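Local coordinates for probable cell division protein WhiA (Thermotoga maritima, PDB 3HYI) that is predicted to act in cell division and chromosome segregation, and joins a degenerate LAGLIDADG homing endonuclease domain to a C-terminal helix-turn-helix domain, at residues E27-L32 against K67-P72; P72-I77 against K90-Y95. All blocks are in the same frame, centred on the assembly; numbering follows the deposited sequence.

Interaction 1. Residues E27-L32 against K67-P72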
ATOM      1  N   GLU A  27     -25.470 -18.597 -10.073  1.00 21.60           N
ATOM      2  CA  GLU A  27     -24.266 -18.008  -9.489  1.00 21.56           C
ATOM      3  C   GLU A  27     -23.049 -18.917  -9.664  1.00 21.28           C
ATOM      4  O   GLU A  27     -21.931 -18.434  -9.842  1.00 21.23           O
ATOM      5  CB  GLU A  27     -24.491 -17.708  -8.008  1.00 21.62           C
ATOM      6  CG  GLU A  27     -25.409 -16.530  -7.762  1.00 22.16           C
ATOM      7  CD  GLU A  27     -25.985 -16.532  -6.363  1.00 22.91           C
ATOM      8  OE1 GLU A  27     -25.282 -16.088  -5.433  1.00 23.86           O
ATOM      9  OE2 GLU A  27     -27.139 -16.980  -6.191  1.00 23.20           O
ATOM     10  N   VAL A  28     -23.273 -20.229  -9.616  1.00 21.11           N
ATOM     11  CA  VAL A  28     -22.216 -21.214  -9.859  1.00 20.94           C
ATOM     12  C   VAL A  28     -21.719 -21.137 -11.306  1.00 21.01           C
ATOM     13  O   VAL A  28     -20.510 -21.149 -11.555  1.00 21.01           O
ATOM     14  CB  VAL A  28     -22.704 -22.649  -9.541  1.00 20.94           C
ATOM     15  CG1 VAL A  28     -21.707 -23.697 -10.035  1.00 20.45           C
ATOM     16  CG2 VAL A  28     -22.953 -22.802  -8.045  1.00 20.49           C
ATOM     17  N   ILE A  29     -22.653 -21.059 -12.253  1.00 21.03           N
ATOM     18  CA  ILE A  29     -22.307 -20.930 -13.672  1.00 21.00           C
ATOM     19  C   ILE A  29     -21.688 -19.559 -13.957  1.00 20.94           C
ATOM     20  O   ILE A  29     -20.785 -19.446 -14.788  1.00 21.03           O
ATOM     21  CB  ILE A  29     -23.533 -21.166 -14.581  1.00 20.94           C
ATOM     22  CG1 ILE A  29     -23.917 -22.651 -14.576  1.00 20.90           C
ATOM     23  CG2 ILE A  29     -23.251 -20.724 -16.006  1.00 21.00           C
ATOM     24  CD1 ILE A  29     -25.289 -22.928 -15.150  1.00 20.12           C
ATOM     25  N   SER A  30     -22.168 -18.529 -13.262  1.00 20.87           N
ATOM     26  CA  SER A  30     -21.608 -17.185 -13.389  1.00 20.62           C
ATOM     27  C   SER A  30     -20.151 -17.156 -12.929  1.00 20.66           C
ATOM     28  O   SER A  30     -19.297 -16.563 -13.592  1.00 20.58           O
ATOM     29  CB  SER A  30     -22.438 -16.171 -12.596  1.00 20.62           C
ATOM     30  OG  SER A  30     -21.975 -14.849 -12.807  1.00 19.99           O
ATOM     31  N   GLU A  31     -19.863 -17.802 -11.801  1.00 20.68           N
ATOM     32  CA  GLU A  31     -18.480 -17.899 -11.322  1.00 20.85           C
ATOM     33  C   GLU A  31     -17.605 -18.729 -12.260  1.00 20.70           C
ATOM     34  O   GLU A  31     -16.441 -18.393 -12.476  1.00 20.88           O
ATOM     35  CB  GLU A  31     -18.413 -18.475  -9.907  1.00 20.84           C
ATOM     36  CG  GLU A  31     -16.987 -18.576  -9.370  1.00 21.49           C
ATOM     37  CD  GLU A  31     -16.916 -19.050  -7.941  1.00 22.11           C
ATOM     38  OE1 GLU A  31     -15.795 -19.341  -7.481  1.00 22.59           O
ATOM     39  OE2 GLU A  31     -17.971 -19.141  -7.280  1.00 22.34           O
ATOM     40  N   LEU A  32     -18.163 -19.810 -12.801  1.00 20.58           N
ATOM     41  CA  LEU A  32     -17.460 -20.633 -13.787  1.00 20.59           C
ATOM     42  C   LEU A  32     -17.126 -19.815 -15.033  1.00 20.67           C
ATOM     43  O   LEU A  32     -16.024 -19.917 -15.568  1.00 20.53           O
ATOM     44  CB  LEU A  32     -18.297 -21.855 -14.169  1.00 20.53           C
ATOM     45  CG  LEU A  32     -17.650 -22.857 -15.132  1.00 20.97           C
ATOM     46  CD1 LEU A  32     -16.410 -23.497 -14.510  1.00 20.88           C
ATOM     47  CD2 LEU A  32     -18.656 -23.922 -15.555  1.00 20.82           C
ATOM     48  N   LYS A  67     -18.221 -30.041  -9.515  1.00 22.49           N
ATOM     49  CA  LYS A  67     -18.881 -31.027  -8.661  1.00 22.55           C
ATOM     50  C   LYS A  67     -20.314 -30.601  -8.341  1.00 22.56           C
ATOM     51  O   LYS A  67     -21.227 -31.426  -8.358  1.00 22.38           O
ATOM     52  CB  LYS A  67     -18.078 -31.204  -7.372  1.00 22.60           C
ATOM     53  CG  LYS A  67     -18.717 -32.081  -6.305  1.00 22.81           C
ATOM     54  CD  LYS A  67     -17.853 -32.073  -5.050  1.00 23.35           C
ATOM     55  CE  LYS A  67     -18.609 -32.563  -3.828  1.00 23.68           C
ATOM     56  NZ  LYS A  67     -18.686 -34.045  -3.784  1.00 23.17           N
ATOM     57  N   TYR A  68     -20.500 -29.316  -8.041  1.00 22.62           N
ATOM     58  CA  TYR A  68     -21.833 -28.763  -7.813  1.00 22.75           C
ATOM     59  C   TYR A  68     -22.740 -29.019  -9.017  1.00 22.90           C
ATOM     60  O   TYR A  68     -23.907 -29.374  -8.853  1.00 23.03           O
ATOM     61  CB  TYR A  68     -21.761 -27.257  -7.516  1.00 22.59           C
ATOM     62  CG  TYR A  68     -23.117 -26.612  -7.282  1.00 22.71           C
ATOM     63  CD1 TYR A  68     -23.959 -26.304  -8.352  1.00 22.48           C
ATOM     64  CD2 TYR A  68     -23.561 -26.311  -5.996  1.00 22.80           C
ATOM     65  CE1 TYR A  68     -25.200 -25.726  -8.149  1.00 22.31           C
ATOM     66  CE2 TYR A  68     -24.808 -25.724  -5.785  1.00 22.50           C
ATOM     67  CZ  TYR A  68     -25.619 -25.435  -6.869  1.00 22.33           C
ATOM     68  OH  TYR A  68     -26.850 -24.855  -6.678  1.00 22.06           O
ATOM     69  N   LEU A  69     -22.190 -28.842 -10.218  1.00 23.10           N
ATOM     70  CA  LEU A  69     -22.936 -29.003 -11.471  1.00 23.26           C
ATOM     71  C   LEU A  69     -23.005 -30.456 -11.971  1.00 23.67           C
ATOM     72  O   LEU A  69     -23.685 -30.735 -12.952  1.00 23.72           O
ATOM     73  CB  LEU A  69     -22.318 -28.114 -12.559  1.00 23.05           C
ATOM     74  CG  LEU A  69     -22.371 -26.600 -12.303  1.00 22.76           C
ATOM     75  CD1 LEU A  69     -21.380 -25.843 -13.191  1.00 21.98           C
ATOM     76  CD2 LEU A  69     -23.789 -26.070 -12.496  1.00 21.25           C
ATOM     77  N   SER A  70     -22.307 -31.368 -11.294  1.00 24.23           N
ATOM     78  CA  SER A  70     -22.214 -32.778 -11.699  1.00 24.68           C
ATOM     79  C   SER A  70     -21.622 -32.934 -13.104  1.00 25.04           C
ATOM     80  O   SER A  70     -22.140 -33.691 -13.931  1.00 25.07           O
ATOM     81  CB  SER A  70     -23.578 -33.479 -11.604  1.00 24.72           C
ATOM     82  OG  SER A  70     -24.132 -33.347 -10.307  1.00 24.92           O
ATOM     83  N   LYS A  71     -20.533 -32.212 -13.358  1.00 25.41           N
ATOM     84  CA  LYS A  71     -19.833 -32.268 -14.638  1.00 25.71           C
ATOM     85  C   LYS A  71     -18.428 -32.848 -14.438  1.00 25.97           C
ATOM     86  O   LYS A  71     -17.714 -32.433 -13.524  1.00 25.92           O
ATOM     87  CB  LYS A  71     -19.745 -30.872 -15.251  1.00 25.80           C
ATOM     88  CG  LYS A  71     -21.094 -30.272 -15.649  1.00 26.12           C
ATOM     89  CD  LYS A  71     -21.563 -30.782 -16.999  1.00 26.80           C
ATOM     90  CE  LYS A  71     -22.841 -30.082 -17.454  1.00 27.46           C
ATOM     91  NZ  LYS A  71     -24.047 -30.523 -16.691  1.00 27.49           N
ATOM     92  N   PRO A  72     -18.027 -33.812 -15.290  1.00 26.18           N
ATOM     93  CA  PRO A  72     -16.725 -34.457 -15.145  1.00 26.38           C
ATOM     94  C   PRO A  72     -15.557 -33.595 -15.616  1.00 26.57           C
ATOM     95  O   PRO A  72     -15.660 -32.916 -16.641  1.00 26.70           O
ATOM     96  CB  PRO A  72     -16.852 -35.693 -16.045  1.00 26.40           C
ATOM     97  CG  PRO A  72     -17.797 -35.276 -17.106  1.00 26.27           C
ATOM     98  CD  PRO A  72     -18.781 -34.356 -16.436  1.00 26.23           C
TER
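Val28 sends its two methyl groups to different neighbours, one over the Tyr68 ring and one to Leu69. CG2 of Val28 stands 3.6 Å from the centroid of the Tyr68 ring and only 12° off the ring normal, a CH-pi contact over the centre of the face. The other branch, CG1, is anti to the backbone N (chi1 169°) and meets Leu69 tip to tip, its nearest atom being Leu69 CG at 3.7 Å. Leu69 touches two more side chains of the helix. Its CD2 meets CG1 of Ile29 at 4.0 Å, these two side chains crossing at about a right angle, while its CD1 lies 4.1 Å from CD2 of Leu32. Helix 25-39 probably corresponds to the LAGLIDADG helix, which opens the alpha-beta-beta-alpha-beta-beta-alpha fold, and the contact seats it on the C-terminal end of helix 56-68. There Ser70, with phi at +59°, forms a Schellman motif, and Ser70 N bonds to Lys67 O at 3.1 Å. No hydrogen bond crosses between 27-32 and 67-72. Elsewhere on helix 25-39, Glu31 forms salt bridges to Arg61 and Arg116. Phe22, from the loop before the helix, meets both Val28 and the Tyr68 ring.

Interaction 2. Residues P72-I77 against K90-Y95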
ATOM      1  N   PRO A  72     -18.027 -33.812 -15.290  1.00 26.18           N
ATOM      2  CA  PRO A  72     -16.725 -34.457 -15.145  1.00 26.38           C
ATOM      3  C   PRO A  72     -15.557 -33.595 -15.616  1.00 26.57           C
ATOM      4  O   PRO A  72     -15.660 -32.916 -16.641  1.00 26.70           O
ATOM      5  CB  PRO A  72     -16.852 -35.693 -16.045  1.00 26.40           C
ATOM      6  CG  PRO A  72     -17.797 -35.276 -17.106  1.00 26.27           C
ATOM      7  CD  PRO A  72     -18.781 -34.356 -16.436  1.00 26.23           C
ATOM      8  N   VAL A  73     -14.462 -33.618 -14.860  1.00 26.75           N
ATOM      9  CA  VAL A  73     -13.188 -33.092 -15.335  1.00 26.83           C
ATOM     10  C   VAL A  73     -12.363 -34.291 -15.799  1.00 26.81           C
ATOM     11  O   VAL A  73     -12.237 -35.285 -15.082  1.00 26.95           O
ATOM     12  CB  VAL A  73     -12.446 -32.261 -14.259  1.00 26.84           C
ATOM     13  CG1 VAL A  73     -13.352 -31.161 -13.721  1.00 26.92           C
ATOM     14  CG2 VAL A  73     -11.947 -33.141 -13.131  1.00 27.19           C
ATOM     15  N   SER A  74     -11.825 -34.199 -17.011  1.00 26.82           N
ATOM     16  CA  SER A  74     -11.191 -35.342 -17.671  1.00 26.79           C
ATOM     17  C   SER A  74      -9.697 -35.477 -17.368  1.00 26.81           C
ATOM     18  O   SER A  74      -9.172 -36.590 -17.337  1.00 26.88           O
ATOM     19  CB  SER A  74     -11.404 -35.250 -19.185  1.00 26.77           C
ATOM     20  OG  SER A  74     -11.112 -33.946 -19.662  1.00 26.69           O
ATOM     21  N   GLU A  75      -9.019 -34.352 -17.151  1.00 26.85           N
ATOM     22  CA  GLU A  75      -7.571 -34.352 -16.956  1.00 26.91           C
ATOM     23  C   GLU A  75      -7.099 -33.196 -16.073  1.00 27.00           C
ATOM     24  O   GLU A  75      -7.626 -32.087 -16.149  1.00 26.96           O
ATOM     25  CB  GLU A  75      -6.858 -34.294 -18.314  1.00 26.86           C
ATOM     26  CG  GLU A  75      -5.342 -34.102 -18.230  1.00 26.92           C
ATOM     27  CD  GLU A  75      -4.661 -34.216 -19.577  1.00 26.87           C
ATOM     28  OE1 GLU A  75      -4.454 -33.171 -20.234  1.00 26.54           O
ATOM     29  OE2 GLU A  75      -4.342 -35.353 -19.986  1.00 27.15           O
ATOM     30  N   ILE A  76      -6.101 -33.485 -15.240  1.00 27.12           N
ATOM     31  CA  ILE A  76      -5.409 -32.481 -14.436  1.00 27.24           C
ATOM     32  C   ILE A  76      -3.907 -32.754 -14.526  1.00 27.39           C
ATOM     33  O   ILE A  76      -3.429 -33.775 -14.024  1.00 27.37           O
ATOM     34  CB  ILE A  76      -5.844 -32.528 -12.957  1.00 27.26           C
ATOM     35  CG1 ILE A  76      -7.367 -32.415 -12.840  1.00 27.31           C
ATOM     36  CG2 ILE A  76      -5.163 -31.415 -12.166  1.00 27.11           C
ATOM     37  CD1 ILE A  76      -7.858 -32.242 -11.423  1.00 27.18           C
ATOM     38  N   ILE A  77      -3.174 -31.857 -15.180  1.00 27.52           N
ATOM     39  CA  ILE A  77      -1.726 -32.003 -15.341  1.00 27.67           C
ATOM     40  C   ILE A  77      -0.992 -30.696 -15.071  1.00 27.82           C
ATOM     41  O   ILE A  77      -1.559 -29.613 -15.213  1.00 27.83           O
ATOM     42  CB  ILE A  77      -1.347 -32.495 -16.765  1.00 27.70           C
ATOM     43  CG1 ILE A  77      -1.842 -31.514 -17.836  1.00 27.59           C
ATOM     44  CG2 ILE A  77      -1.900 -33.892 -17.013  1.00 27.57           C
ATOM     45  CD1 ILE A  77      -1.416 -31.876 -19.240  1.00 27.78           C
ATOM     46  N   LYS A  90      -3.034 -27.425 -15.701  1.00 27.04           N
ATOM     47  CA  LYS A  90      -3.978 -27.572 -16.812  1.00 26.64           C
ATOM     48  C   LYS A  90      -5.136 -28.476 -16.427  1.00 26.10           C
ATOM     49  O   LYS A  90      -4.949 -29.677 -16.230  1.00 25.76           O
ATOM     50  CB  LYS A  90      -3.304 -28.147 -18.061  1.00 26.69           C
ATOM     51  CG  LYS A  90      -2.829 -27.101 -19.062  1.00 26.92           C
ATOM     52  CD  LYS A  90      -3.166 -27.447 -20.521  1.00 27.30           C
ATOM     53  CE  LYS A  90      -2.963 -28.920 -20.871  1.00 27.56           C
ATOM     54  NZ  LYS A  90      -2.808 -29.126 -22.339  1.00 27.69           N
ATOM     55  N   ILE A  91      -6.330 -27.895 -16.341  1.00 25.64           N
ATOM     56  CA  ILE A  91      -7.540 -28.647 -16.032  1.00 25.34           C
ATOM     57  C   ILE A  91      -8.432 -28.691 -17.271  1.00 25.18           C
ATOM     58  O   ILE A  91      -8.860 -27.649 -17.773  1.00 25.07           O
ATOM     59  CB  ILE A  91      -8.304 -28.029 -14.840  1.00 25.25           C
ATOM     60  CG1 ILE A  91      -7.384 -27.930 -13.618  1.00 25.32           C
ATOM     61  CG2 ILE A  91      -9.541 -28.856 -14.509  1.00 24.82           C
ATOM     62  CD1 ILE A  91      -8.016 -27.264 -12.412  1.00 25.03           C
ATOM     63  N   THR A  92      -8.689 -29.900 -17.766  1.00 25.03           N
ATOM     64  CA  THR A  92      -9.555 -30.102 -18.924  1.00 24.95           C
ATOM     65  C   THR A  92     -10.911 -30.625 -18.468  1.00 24.92           C
ATOM     66  O   THR A  92     -10.995 -31.638 -17.775  1.00 24.84           O
ATOM     67  CB  THR A  92      -8.938 -31.091 -19.930  1.00 24.94           C
ATOM     68  OG1 THR A  92      -7.666 -30.599 -20.363  1.00 24.96           O
ATOM     69  CG2 THR A  92      -9.846 -31.264 -21.141  1.00 25.06           C
ATOM     70  N   ALA A  93     -11.967 -29.918 -18.861  1.00 25.02           N
ATOM     71  CA  ALA A  93     -13.329 -30.269 -18.481  1.00 25.14           C
ATOM     72  C   ALA A  93     -14.230 -30.320 -19.705  1.00 25.29           C
ATOM     73  O   ALA A  93     -13.889 -29.797 -20.768  1.00 25.11           O
ATOM     74  CB  ALA A  93     -13.866 -29.268 -17.474  1.00 25.14           C
ATOM     75  N   GLU A  94     -15.386 -30.952 -19.538  1.00 25.59           N
ATOM     76  CA  GLU A  94     -16.354 -31.110 -20.616  1.00 25.75           C
ATOM     77  C   GLU A  94     -17.114 -29.807 -20.831  1.00 25.66           C
ATOM     78  O   GLU A  94     -17.535 -29.165 -19.867  1.00 25.64           O
ATOM     79  CB  GLU A  94     -17.329 -32.236 -20.275  1.00 25.89           C
ATOM     80  CG  GLU A  94     -18.140 -32.747 -21.458  1.00 26.55           C
ATOM     81  CD  GLU A  94     -18.650 -34.162 -21.246  1.00 27.25           C
ATOM     82  OE1 GLU A  94     -18.909 -34.537 -20.082  1.00 27.73           O
ATOM     83  OE2 GLU A  94     -18.791 -34.901 -22.246  1.00 28.06           O
ATOM     84  N   TYR A  95     -17.278 -29.417 -22.094  1.00 25.65           N
ATOM     85  CA  TYR A  95     -18.049 -28.225 -22.431  1.00 25.67           C
ATOM     86  C   TYR A  95     -19.546 -28.522 -22.391  1.00 25.71           C
ATOM     87  O   TYR A  95     -20.001 -29.572 -22.854  1.00 25.70           O
ATOM     88  CB  TYR A  95     -17.676 -27.675 -23.812  1.00 25.69           C
ATOM     89  CG  TYR A  95     -18.554 -26.510 -24.221  1.00 25.78           C
ATOM     90  CD1 TYR A  95     -18.411 -25.266 -23.612  1.00 25.78           C
ATOM     91  CD2 TYR A  95     -19.551 -26.660 -25.184  1.00 25.82           C
ATOM     92  CE1 TYR A  95     -19.218 -24.197 -23.962  1.00 25.68           C
ATOM     93  CE2 TYR A  95     -20.368 -25.592 -25.543  1.00 25.99           C
ATOM     94  CZ  TYR A  95     -20.192 -24.362 -24.923  1.00 25.81           C
ATOM     95  OH  TYR A  95     -20.987 -23.291 -25.260  1.00 25.65           O
TER
HETATM   96  O   HOH W   1      -5.607 -30.878 -18.835  1.00 29.14           O
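Lys90 runs side by side with Ile77, both side chains pointing the same way from a directly paired position. At its base, Lys90 CB sits 3.7 Å from Ile77 CG1. The chain then bends at chi2 and chi3, which brings CE back to within 3.7 Å of Ile77 CD1. At the tip, NZ is 4.8 Å from Glu75 OE1, too far for a salt bridge although the charges are opposite, and it makes a long, weak ion pair with Glu79. The backbone beneath is hydrogen-bonded, Lys90 N donating to Ile77 O at 2.7 Å. These strands, with axes at 168°, are the antiparallel hairpin 73-79/88-94 of the LAGLIDADG-like fold, strand 73-79 being an outermost strand of its four-stranded sheet. A classic beta bulge interrupts the pairing, since Ser74 and Glu75 both face Thr92. Thr92 O accepts Ser74 N at 2.8 Å and, weakly, Glu75 N at 3.4 Å. Ser74 OG, held between its backbone N and carbonyl carbon (chi1 47°), adds a bond of 3.0 Å to Thr92 O from 73° out of the carbonyl plane. A water bridges Glu75 OE1 and Thr92 OG1, 2.6 Å from the latter, and bonds weakly to Lys90 O. On the other face Val73, Ile76, Ile91 and Ala93 pack loosely together, and helix 56-68 touches Val73, Ile91 and Ala93.

How the interactions relate
Interactions 1 and 2 follow in series along the chain and share Pro72, where the turn after helix 56-68 leads into strand 73-79; their centres lie 13 Å apart. No other touch joins their segments, but helix 56-68 mediates between them. Its Leu62 meets Leu32 from interaction 1 and Ile91 from interaction 2, and its Met66 likewise meets Lys71 and Ala93. Interaction 1 joins the two helices, interaction 2 the hairpin strands, and helix 56-68 touches both. Homing endonucleases of this fold lay such sheets on DNA; the endonuclease domain here is degenerate, and a glycerol, probably from crystallisation, is bound about 3 Å from the Glu94 side chain.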